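Local coordinates for protein oligogalacturonate lyase (Yersinia enterocolitica subsp. enterocolitica, PDB 3PE7) that probably cleaves short oligogalacturonides by beta-elimination in the cytoplasm, using a seven-bladed beta-propeller that carries a manganese site, at residues Leu213-Ala216 with Arg217-Ile221. Numbering follows the deposited sequence.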
loop_
_atom_site.group_PDB
_atom_site.type_symbol
_atom_site.label_atom_id
_atom_site.label_comp_id
_atom_site.label_asym_id
_atom_site.label_seq_id
_atom_site.Cartn_x
_atom_site.Cartn_y
_atom_site.Cartn_z
ATOM N N LEU A 213 -4.021 -6.841 -21.279
ATOM C CA LEU A 213 -4.970 -6.170 -22.164
ATOM C C LEU A 213 -4.828 -4.656 -22.201
ATOM O O LEU A 213 -5.084 -4.042 -23.237
ATOM C CB LEU A 213 -6.413 -6.550 -21.817
ATOM C CG LEU A 213 -6.782 -8.029 -22.006
ATOM C CD1 LEU A 213 -8.251 -8.223 -21.669
ATOM C CD2 LEU A 213 -6.475 -8.539 -23.418
ATOM N N VAL A 214 -4.415 -4.057 -21.086
ATOM C CA VAL A 214 -4.318 -2.602 -21.023
ATOM C C VAL A 214 -3.321 -2.083 -22.066
ATOM O O VAL A 214 -2.272 -2.696 -22.287
ATOM C CB VAL A 214 -3.988 -2.078 -19.592
ATOM C CG1 VAL A 214 -5.129 -2.404 -18.636
ATOM C CG2 VAL A 214 -2.663 -2.649 -19.053
ATOM N N ASP A 215 -3.681 -0.977 -22.716
ATOM C CA ASP A 215 -2.796 -0.273 -23.651
ATOM C C ASP A 215 -1.413 0.000 -23.028
ATOM O O ASP A 215 -0.371 -0.333 -23.602
ATOM C CB ASP A 215 -3.461 1.021 -24.190
ATOM C CG ASP A 215 -3.820 2.055 -23.082
ATOM O OD1 ASP A 215 -3.977 3.250 -23.437
ATOM O OD2 ASP A 215 -3.956 1.720 -21.881
ATOM N N ALA A 216 -1.425 0.581 -21.837
ATOM C CA ALA A 216 -0.216 0.808 -21.057
ATOM C C ALA A 216 -0.637 0.967 -19.619
ATOM O O ALA A 216 -1.628 1.641 -19.315
ATOM C CB ALA A 216 0.533 2.052 -21.542
ATOM N N ARG A 217 0.111 0.325 -18.733
ATOM C CA ARG A 217 -0.198 0.347 -17.329
ATOM C C ARG A 217 0.032 1.730 -16.732
ATOM O O ARG A 217 -0.854 2.292 -16.124
ATOM C CB ARG A 217 0.682 -0.662 -16.603
ATOM C CG ARG A 217 -0.028 -1.464 -15.585
ATOM C CD ARG A 217 -0.235 -0.789 -14.268
ATOM N NE ARG A 217 -1.491 -1.282 -13.765
ATOM C CZ ARG A 217 -1.873 -1.347 -12.495
ATOM N NH1 ARG A 217 -1.097 -0.926 -11.507
ATOM N NH2 ARG A 217 -3.070 -1.835 -12.228
ATOM N N MET A 218 1.232 2.273 -16.922
ATOM C CA MET A 218 1.723 3.368 -16.091
ATOM C C MET A 218 1.745 4.700 -16.836
ATOM O O MET A 218 2.253 4.791 -17.954
ATOM C CB MET A 218 3.139 3.061 -15.581
ATOM C CG MET A 218 3.259 1.832 -14.682
ATOM S SD MET A 218 5.004 1.325 -14.522
ATOM C CE MET A 218 5.635 2.524 -13.399
ATOM N N TRP A 219 1.207 5.717 -16.175
ATOM C CA TRP A 219 1.088 7.064 -16.731
ATOM C C TRP A 219 1.552 8.115 -15.739
ATOM O O TRP A 219 1.552 7.896 -14.522
ATOM C CB TRP A 219 -0.376 7.340 -17.115
ATOM C CG TRP A 219 -0.827 6.416 -18.204
ATOM C CD1 TRP A 219 -1.174 5.102 -18.065
ATOM C CD2 TRP A 219 -0.928 6.713 -19.605
ATOM N NE1 TRP A 219 -1.506 4.571 -19.281
ATOM C CE2 TRP A 219 -1.366 5.535 -20.245
ATOM C CE3 TRP A 219 -0.711 7.871 -20.381
ATOM C CZ2 TRP A 219 -1.581 5.462 -21.633
ATOM C CZ3 TRP A 219 -0.934 7.799 -21.774
ATOM C CH2 TRP A 219 -1.365 6.600 -22.372
ATOM N N LEU A 220 2.000 9.244 -16.268
ATOM C CA LEU A 220 2.255 10.418 -15.462
ATOM C C LEU A 220 1.391 11.549 -16.009
ATOM O O LEU A 220 1.055 11.578 -17.196
ATOM C CB LEU A 220 3.725 10.836 -15.539
ATOM C CG LEU A 220 4.811 9.886 -15.057
ATOM C CD1 LEU A 220 6.155 10.569 -15.296
ATOM C CD2 LEU A 220 4.641 9.613 -13.564
ATOM N N ILE A 221 1.037 12.479 -15.135
ATOM C CA ILE A 221 0.379 13.715 -15.568
ATOM C C ILE A 221 0.835 14.835 -14.649
ATOM O O ILE A 221 1.184 14.598 -13.477
ATOM C CB ILE A 221 -1.179 13.564 -15.572
ATOM C CG1 ILE A 221 -1.860 14.686 -16.370
ATOM C CG2 ILE A 221 -1.735 13.439 -14.141
ATOM C CD1 ILE A 221 -3.333 14.379 -16.692
#
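The indole of Trp219 meets Ala216 at its edge: the carbonyl oxygen of Ala216 lies close to the ring plane, where NE1 points. His207 stacks on the same ring and also bonds through ND1 to Asp215 OD2, linking carboxylate and indole and probably limiting the rotation of both, while the ring of Phe205 meets the indole at a shallow angle. Trp219 NE1 donates to Ala216 O at 2.9 Å, with an N-H...O angle of 154°. The donor stands well above the carbonyl plane, 57° from it, so the oxygen is not approached along a lone pair. With CG anti to the carbonyl carbon, the indole reaches back along the chain, so that Trp219, second residue of strand 218-222, bonds to the carbonyl three residues before it.

The methyl CB of Ala216 stands off the ring plane and makes an apolar contact of 4.0 Å with Trp219 CZ2. Asp215 comes in obliquely, its OD1 3.7 Å from Trp219 CZ2 and its carboxylate tilted 31° from the ring plane. The other oxygen, OD2, turns back to its own chain in a weak bond of 2.8 Å to Ala216 N.

This local turn leads out of the loop after strand 202-207 into strand 218-222, neighbouring strands of one four-stranded antiparallel propeller blade. Trp219 pairs through its backbone with Phe205 on strand 202-207. Just before the strand, Arg217 forms salt bridges with Glu208 and with Glu243 of strand 238-245, joining this blade to the next.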